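PDB 1DYS: endoglucanase from Humicola insolens, which hydrolyses internal beta-1,4-glucosidic linkages of cellulose as a family 6 endoglucanase, contributing to the recycling of plant biomass. Local coordinates for residues Q23-Q26 and A27-R31; I62-A65 and I66-R70; D332-A335 and Q336-Q340. All coordinates share one frame; numbering follows the deposited sequence. Where two conformers were deposited one is given.

Contact 1 (Q23-Q26 and A27-R31); sequences QTRQ and AFLSR
Thr24 with Phe28 and Arg25 with Leu29 form a local contact one turn apart, toward the C-terminal end of helix 15-29, far from the centre of the chain. The i to i+4 spacing is documented by the backbone: Leu29 N donates to Arg25 O in a nearly straight bond of 3.0 Å, with 171° at the hydrogen. Along one side of the helix, Thr24 and Phe28 run side by side, and the methyl CG2 of Thr24 lies 3.9 Å from Phe28 CE2. At chi1 -42° that methyl stands opposite the backbone N and OG1 opposite the carbonyl carbon, and OG1 hydrogen-bonds to Asp332 OD1 on helix 332-340. The Phe28 ring continues past the methyl to Val40 and Asn36 of helix 34-46. Helix 15-29 packs here on helices 34-46 and 332-340, at the periphery of a domain whose curled parallel sheet is the distorted beta/alpha barrel of glycoside hydrolase family 6.

Arg25 and Leu29 also point the same way. Although the CB of Arg25 leads off from the following turn, a bend at chi3 (68°) brings the guanidinium back, placing NH2 3.7 Å from Leu29 CD1. The approach is oblique, and NE makes a long, weak ion pair with Asp22. With an alanine here, Leu29 CD1 would probably lose the guanidinium beside it and turn more freely, while Asp22 would be left without even that weak mate. Further on, Gln26 O takes two donors, Ser30 N at 3.0 Å and Ser30 OG at 2.9 Å from it, arriving from opposite faces of the carbonyl plane. The hydroxyl bond is the more doubtful of the two, since Ser30 was modelled in two conformers and OG sits well above the plane, whereas the N-H is only moderately tilted.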
loop_
_atom_site.group_PDB
_atom_site.type_symbol
_atom_site.label_atom_id
_atom_site.label_comp_id
_atom_site.label_asym_id
_atom_site.label_seq_id
_atom_site.Cartn_x
_atom_site.Cartn_y
_atom_site.Cartn_z
ATOM N N GLN A 23 -18.756 -9.399 7.369
ATOM C CA GLN A 23 -19.084 -8.128 8.007
ATOM C C GLN A 23 -20.326 -7.529 7.370
ATOM O O GLN A 23 -21.213 -7.003 8.057
ATOM C CB GLN A 23 -17.917 -7.137 7.860
ATOM C CG GLN A 23 -18.229 -5.780 8.479
ATOM C CD GLN A 23 -17.011 -4.883 8.580
ATOM O OE1 GLN A 23 -17.122 -3.762 9.095
ATOM N NE2 GLN A 23 -15.854 -5.320 8.116
ATOM N N THR A 24 -20.423 -7.630 6.027
ATOM C CA THR A 24 -21.571 -7.057 5.327
ATOM C C THR A 24 -22.847 -7.790 5.681
ATOM O O THR A 24 -23.897 -7.199 5.904
ATOM C CB THR A 24 -21.353 -7.070 3.786
ATOM O OG1 THR A 24 -19.990 -6.668 3.541
ATOM C CG2 THR A 24 -22.268 -6.099 3.078
ATOM N N ARG A 25 -22.783 -9.109 5.653
ATOM C CA ARG A 25 -23.895 -9.956 6.035
ATOM C C ARG A 25 -24.289 -9.645 7.474
ATOM O O ARG A 25 -25.491 -9.440 7.637
ATOM C CB ARG A 25 -23.522 -11.439 5.976
ATOM C CG ARG A 25 -24.761 -12.305 5.726
ATOM C CD ARG A 25 -24.261 -13.785 5.815
ATOM N NE ARG A 25 -23.936 -13.899 7.242
ATOM C CZ ARG A 25 -24.947 -14.130 8.094
ATOM N NH1 ARG A 25 -26.208 -14.343 7.741
ATOM N NH2 ARG A 25 -24.586 -14.119 9.353
ATOM N N GLN A 26 -23.330 -9.549 8.395
ATOM C CA GLN A 26 -23.713 -9.125 9.752
ATOM C C GLN A 26 -24.382 -7.760 9.793
ATOM O O GLN A 26 -25.371 -7.562 10.528
ATOM C CB GLN A 26 -22.435 -9.072 10.617
ATOM C CG GLN A 26 -21.866 -10.474 10.879
ATOM C CD GLN A 26 -20.455 -10.424 11.416
ATOM O OE1 GLN A 26 -19.685 -11.386 11.417
ATOM N NE2 GLN A 26 -20.002 -9.273 11.903
ATOM N N ALA A 27 -23.919 -6.756 9.047
ATOM C CA ALA A 27 -24.496 -5.415 9.052
ATOM C C ALA A 27 -25.946 -5.416 8.609
ATOM O O ALA A 27 -26.834 -4.838 9.258
ATOM C CB ALA A 27 -23.666 -4.453 8.202
ATOM N N PHE A 28 -26.265 -6.122 7.527
ATOM C CA PHE A 28 -27.634 -6.222 7.049
ATOM C C PHE A 28 -28.489 -6.935 8.099
ATOM O O PHE A 28 -29.540 -6.407 8.458
ATOM C CB PHE A 28 -27.712 -6.982 5.725
ATOM C CG PHE A 28 -27.405 -6.129 4.527
ATOM C CD1 PHE A 28 -28.051 -4.928 4.283
ATOM C CD2 PHE A 28 -26.392 -6.553 3.669
ATOM C CE1 PHE A 28 -27.726 -4.162 3.172
ATOM C CE2 PHE A 28 -26.084 -5.786 2.546
ATOM C CZ PHE A 28 -26.736 -4.620 2.295
ATOM N N LEU A 29 -28.011 -8.059 8.636
ATOM C CA LEU A 29 -28.784 -8.759 9.663
ATOM C C LEU A 29 -29.146 -7.828 10.821
ATOM O O LEU A 29 -30.312 -7.766 11.245
ATOM C CB LEU A 29 -28.013 -9.936 10.212
ATOM C CG LEU A 29 -28.166 -11.341 9.704
ATOM C CD1 LEU A 29 -27.483 -12.310 10.644
ATOM C CD2 LEU A 29 -29.596 -11.714 9.416
ATOM N N SER A 30 -28.203 -7.033 11.298
ATOM C CA SER A 30 -28.372 -6.103 12.400
ATOM C C SER A 30 -29.371 -4.980 12.231
ATOM O O SER A 30 -29.667 -4.200 13.150
ATOM C CB SER A 30 -26.979 -5.532 12.720
ATOM O OG SER A 30 -26.139 -6.620 13.111
ATOM N N ARG A 31 -29.930 -4.802 11.051
ATOM C CA ARG A 31 -30.969 -3.843 10.744
ATOM C C ARG A 31 -32.237 -4.604 10.354
ATOM O O ARG A 31 -33.162 -4.023 9.793
ATOM C CB ARG A 31 -30.550 -2.865 9.659
ATOM C CG ARG A 31 -29.262 -2.140 10.052
ATOM C CD ARG A 31 -28.991 -1.017 9.087
ATOM N NE ARG A 31 -29.022 -1.440 7.678
ATOM C CZ ARG A 31 -27.882 -1.510 6.980
ATOM N NH1 ARG A 31 -26.726 -1.225 7.581
ATOM N NH2 ARG A 31 -27.932 -1.873 5.711
#

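Contact 2 (I62-A65 and I66-R70); sequences IDVA and IQNAR
Ala65 O receives the N-H of Ala69 at 2.8 Å, the shortest polar bond between residues 62-65 and 66-70, although at 151° it is somewhat bent. The bond from Asn68 N to Val64 O is longer, 3.0 Å, but straighter, and together with those from Ile66 and Gln67 it defines a regular alpha-helical turn. Two side-chain pairs flank this backbone. Ile62 and Ile66 cross obliquely, and the gamma-branch methyl CG2 of the former meets the terminal methyl CD1 of the latter at 3.8 Å. Ile66 reaches it because its CG1 stands beside its own backbone N (chi1 -75°), which also folds CG1 back to 3.3 Å from Ile62 O. The other branch of Ile66, CG2, lies 3.4 Å above the guanidinium plane of Arg70, off toward its rim; Arg70 itself is salt-bridged to Asp129.

Val64 and Asn68 lie side by side, with CG1 of the valine 3.8 Å from the amide ND2. That ND2 is also near Val64 O, yet the angle there is too poor for a hydrogen bond. It is instead engaged by the hydroxyls of Ser15 and Tyr51, a polar tie from this helix to its surroundings.

Helix 60-74 is the connection of a beta-alpha-beta unit: Ala65 packs on Tyr51 of strand 51-53 and on Val81 of strand 79-85, Ile62 on Ile53 and Leu83, while helix 108-126 covers Ile62 through Phe120 and Leu124 and salt-bridges Asp63 through Lys123.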
loop_
_atom_site.group_PDB
_atom_site.type_symbol
_atom_site.label_atom_id
_atom_site.label_comp_id
_atom_site.label_asym_id
_atom_site.label_seq_id
_atom_site.Cartn_x
_atom_site.Cartn_y
_atom_site.Cartn_z
ATOM N N ILE A 62 -1.561 -17.880 -3.553
ATOM C CA ILE A 62 -1.740 -18.904 -4.583
ATOM C C ILE A 62 -1.898 -20.278 -3.926
ATOM O O ILE A 62 -2.739 -21.107 -4.326
ATOM C CB ILE A 62 -0.543 -18.911 -5.553
ATOM C CG1 ILE A 62 -0.444 -17.569 -6.278
ATOM C CG2 ILE A 62 -0.694 -19.984 -6.626
ATOM C CD1 ILE A 62 0.800 -17.489 -7.158
ATOM N N ASP A 63 -1.112 -20.536 -2.877
ATOM C CA ASP A 63 -1.248 -21.794 -2.134
ATOM C C ASP A 63 -2.655 -21.897 -1.545
ATOM O O ASP A 63 -3.287 -22.968 -1.606
ATOM C CB ASP A 63 -0.146 -21.941 -1.081
ATOM C CG ASP A 63 1.236 -21.875 -1.705
ATOM O OD1 ASP A 63 1.521 -22.522 -2.732
ATOM O OD2 ASP A 63 2.129 -21.152 -1.201
ATOM N N VAL A 64 -3.148 -20.777 -0.998
ATOM C CA VAL A 64 -4.502 -20.741 -0.470
ATOM C C VAL A 64 -5.519 -21.108 -1.560
ATOM O O VAL A 64 -6.403 -21.953 -1.333
ATOM C CB VAL A 64 -4.889 -19.383 0.144
ATOM C CG1 VAL A 64 -6.332 -19.445 0.654
ATOM C CG2 VAL A 64 -3.941 -19.031 1.276
ATOM N N ALA A 65 -5.411 -20.467 -2.732
ATOM C CA ALA A 65 -6.353 -20.740 -3.823
ATOM C C ALA A 65 -6.302 -22.207 -4.258
ATOM O O ALA A 65 -7.315 -22.881 -4.507
ATOM C CB ALA A 65 -6.118 -19.793 -5.013
ATOM N N ILE A 66 -5.088 -22.739 -4.370
ATOM C CA ILE A 66 -4.919 -24.143 -4.787
ATOM C C ILE A 66 -5.518 -25.078 -3.752
ATOM O O ILE A 66 -6.122 -26.084 -4.132
ATOM C CB ILE A 66 -3.424 -24.428 -4.997
ATOM C CG1 ILE A 66 -2.953 -23.796 -6.295
ATOM C CG2 ILE A 66 -3.097 -25.934 -5.033
ATOM C CD1 ILE A 66 -1.453 -23.710 -6.422
ATOM N N GLN A 67 -5.351 -24.830 -2.470
ATOM C CA GLN A 67 -5.946 -25.637 -1.405
ATOM C C GLN A 67 -7.448 -25.668 -1.577
ATOM O O GLN A 67 -8.154 -26.681 -1.605
ATOM C CB GLN A 67 -5.561 -25.117 -0.013
ATOM C CG GLN A 67 -6.468 -25.738 1.055
ATOM C CD GLN A 67 -6.000 -25.487 2.474
ATOM O OE1 GLN A 67 -4.811 -25.328 2.739
ATOM N NE2 GLN A 67 -6.933 -25.461 3.416
ATOM N N ASN A 68 -8.028 -24.457 -1.739
ATOM C CA ASN A 68 -9.450 -24.325 -1.967
ATOM C C ASN A 68 -9.914 -25.033 -3.231
ATOM O O ASN A 68 -10.981 -25.636 -3.230
ATOM C CB ASN A 68 -9.837 -22.836 -2.010
ATOM C CG ASN A 68 -9.632 -22.130 -0.692
ATOM O OD1 ASN A 68 -9.611 -22.754 0.372
ATOM N ND2 ASN A 68 -9.551 -20.795 -0.727
ATOM N N ALA A 69 -9.147 -24.969 -4.320
ATOM C CA ALA A 69 -9.490 -25.611 -5.569
ATOM C C ALA A 69 -9.526 -27.143 -5.345
ATOM O O ALA A 69 -10.492 -27.771 -5.739
ATOM C CB ALA A 69 -8.570 -25.294 -6.733
ATOM N N ARG A 70 -8.525 -27.670 -4.650
ATOM C CA ARG A 70 -8.481 -29.110 -4.392
ATOM C C ARG A 70 -9.588 -29.571 -3.456
ATOM O O ARG A 70 -10.103 -30.687 -3.631
ATOM C CB ARG A 70 -7.112 -29.501 -3.834
ATOM C CG ARG A 70 -5.993 -29.262 -4.835
ATOM C CD ARG A 70 -4.619 -29.685 -4.312
ATOM N NE ARG A 70 -3.716 -29.765 -5.477
ATOM C CZ ARG A 70 -2.433 -29.453 -5.414
ATOM N NH1 ARG A 70 -1.903 -29.115 -4.251
ATOM N NH2 ARG A 70 -1.717 -29.531 -6.548
#

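Contact 3 (D332-A335 and Q336-Q340); sequences DAYA and QMLTQ
Met337 lays its terminal methyl on the face of the Tyr334 ring, while Leu338 addresses the edge of the same ring. The evidence for the first is direct: Met337 CE stands 3.4 Å from the ring centroid and 10° off the normal, a CH-pi contact over the centre. SD is farther above the same ring, 4.9 Å from the centroid, which makes this also a Met-aromatic pair. A bend at chi3 (70°) turns CE back toward the tyrosine. Leu338 CD1 lies near the ring plane, 3.7 Å from Tyr334 CE1. Two directions of the ring are therefore bounded by its own helix, and the hydroxyl is anchored on Val285 O.

Elsewhere on the helix, Gln336 NE2 donates to Asp332 OD2 at 2.9 Å, coming from above the carboxylate plane; the amide and carboxylate planes stand 53° apart. Each group has a stronger outside partner: OD1 of Asp332 holds Thr24, OE1 of Gln336 holds Arg31. Ala335 O is gripped from opposite faces by Thr339 N and by Thr339 OG1, the latter 2.9 Å from it.

Tyr334, Met337 and Leu338 together pack on Ala288 of strand 288-289, and the side chain of Tyr334 lies about 7 Å from that of Lys310, a probable substrate-binding residue; Ala335 and Gln336 rest against helix 15-29, and Thr339 against helix 34-46.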
loop_
_atom_site.group_PDB
_atom_site.type_symbol
_atom_site.label_atom_id
_atom_site.label_comp_id
_atom_site.label_asym_id
_atom_site.label_seq_id
_atom_site.Cartn_x
_atom_site.Cartn_y
_atom_site.Cartn_z
ATOM N N ASP A 332 -17.120 -1.298 4.077
ATOM C CA ASP A 332 -18.388 -2.020 4.220
ATOM C C ASP A 332 -19.615 -1.281 3.755
ATOM O O ASP A 332 -20.514 -1.943 3.215
ATOM C CB ASP A 332 -18.489 -2.554 5.655
ATOM C CG ASP A 332 -19.510 -3.676 5.722
ATOM O OD1 ASP A 332 -19.182 -4.747 5.176
ATOM O OD2 ASP A 332 -20.592 -3.472 6.328
ATOM N N ALA A 333 -19.696 0.057 3.853
ATOM C CA ALA A 333 -20.870 0.730 3.314
ATOM C C ALA A 333 -20.959 0.560 1.780
ATOM O O ALA A 333 -22.054 0.573 1.227
ATOM C CB ALA A 333 -20.800 2.213 3.667
ATOM N N TYR A 334 -19.782 0.487 1.168
ATOM C CA TYR A 334 -19.767 0.277 -0.280
ATOM C C TYR A 334 -20.251 -1.135 -0.613
ATOM O O TYR A 334 -21.005 -1.263 -1.587
ATOM C CB TYR A 334 -18.382 0.595 -0.819
ATOM C CG TYR A 334 -18.335 0.780 -2.310
ATOM C CD1 TYR A 334 -18.299 -0.346 -3.130
ATOM C CD2 TYR A 334 -18.305 2.012 -2.920
ATOM C CE1 TYR A 334 -18.243 -0.232 -4.513
ATOM C CE2 TYR A 334 -18.242 2.162 -4.286
ATOM C CZ TYR A 334 -18.210 1.022 -5.077
ATOM O OH TYR A 334 -18.170 1.166 -6.438
ATOM N N ALA A 335 -19.787 -2.112 0.165
ATOM C CA ALA A 335 -20.242 -3.481 0.007
ATOM C C ALA A 335 -21.758 -3.593 0.231
ATOM O O ALA A 335 -22.430 -4.238 -0.586
ATOM C CB ALA A 335 -19.538 -4.420 0.968
ATOM N N GLN A 336 -22.310 -2.881 1.187
ATOM C CA GLN A 336 -23.773 -2.861 1.368
ATOM C C GLN A 336 -24.431 -2.263 0.144
ATOM O O GLN A 336 -25.410 -2.807 -0.403
ATOM C CB GLN A 336 -24.126 -2.096 2.670
ATOM C CG GLN A 336 -23.663 -2.843 3.912
ATOM C CD GLN A 336 -23.949 -1.994 5.143
ATOM O OE1 GLN A 336 -25.103 -1.550 5.272
ATOM N NE2 GLN A 336 -22.953 -1.760 5.976
ATOM N N MET A 337 -23.923 -1.174 -0.434
ATOM C CA MET A 337 -24.453 -0.567 -1.632
ATOM C C MET A 337 -24.461 -1.520 -2.820
ATOM O O MET A 337 -25.431 -1.689 -3.582
ATOM C CB MET A 337 -23.729 0.746 -1.969
ATOM C CG MET A 337 -24.069 1.278 -3.354
ATOM S SD MET A 337 -22.870 2.420 -4.083
ATOM C CE MET A 337 -21.548 1.227 -4.368
ATOM N N LEU A 338 -23.331 -2.244 -3.004
ATOM C CA LEU A 338 -23.263 -3.165 -4.138
ATOM C C LEU A 338 -24.340 -4.264 -3.965
ATOM O O LEU A 338 -24.839 -4.744 -4.982
ATOM C CB LEU A 338 -21.903 -3.840 -4.257
ATOM C CG LEU A 338 -20.735 -2.911 -4.684
ATOM C CD1 LEU A 338 -19.446 -3.679 -4.430
ATOM C CD2 LEU A 338 -20.870 -2.399 -6.098
ATOM N N THR A 339 -24.631 -4.598 -2.723
ATOM C CA THR A 339 -25.600 -5.671 -2.465
ATOM C C THR A 339 -27.010 -5.177 -2.753
ATOM O O THR A 339 -27.727 -5.815 -3.507
ATOM C CB THR A 339 -25.515 -6.096 -0.998
ATOM O OG1 THR A 339 -24.207 -6.579 -0.643
ATOM C CG2 THR A 339 -26.487 -7.253 -0.739
ATOM N N GLN A 340 -27.397 -4.072 -2.132
ATOM C CA GLN A 340 -28.721 -3.505 -2.454
ATOM C C GLN A 340 -28.929 -3.264 -3.937
ATOM O O GLN A 340 -30.079 -3.326 -4.416
ATOM C CB GLN A 340 -28.899 -2.165 -1.720
ATOM C CG GLN A 340 -28.758 -2.224 -0.229
ATOM C CD GLN A 340 -28.754 -0.888 0.478
ATOM O OE1 GLN A 340 -29.782 -0.475 1.008
ATOM N NE2 GLN A 340 -27.615 -0.206 0.498
#

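How the contacts relate
From the N terminus, the contacts come in series: each closes a single helical turn, and none nests within or crosses another. Contact 1 on helix 15-29 precedes contact 2 on helix 60-74, with centres about 28 Å apart and nearest atoms about 17 Å apart. Contact 3 follows near the C terminus on helix 332-340, yet returns beside contact 1, their centres about 11 Å apart. There Thr24 OG1 meets Asp332 OD1 at 2.6 Å and Arg31 NH1 meets Gln336 OE1 at 2.8 Å, so the chain's early and late helices are joined directly. Contact 2 touches neither, belonging to the strand 51-53 to strand 79-85 crossover.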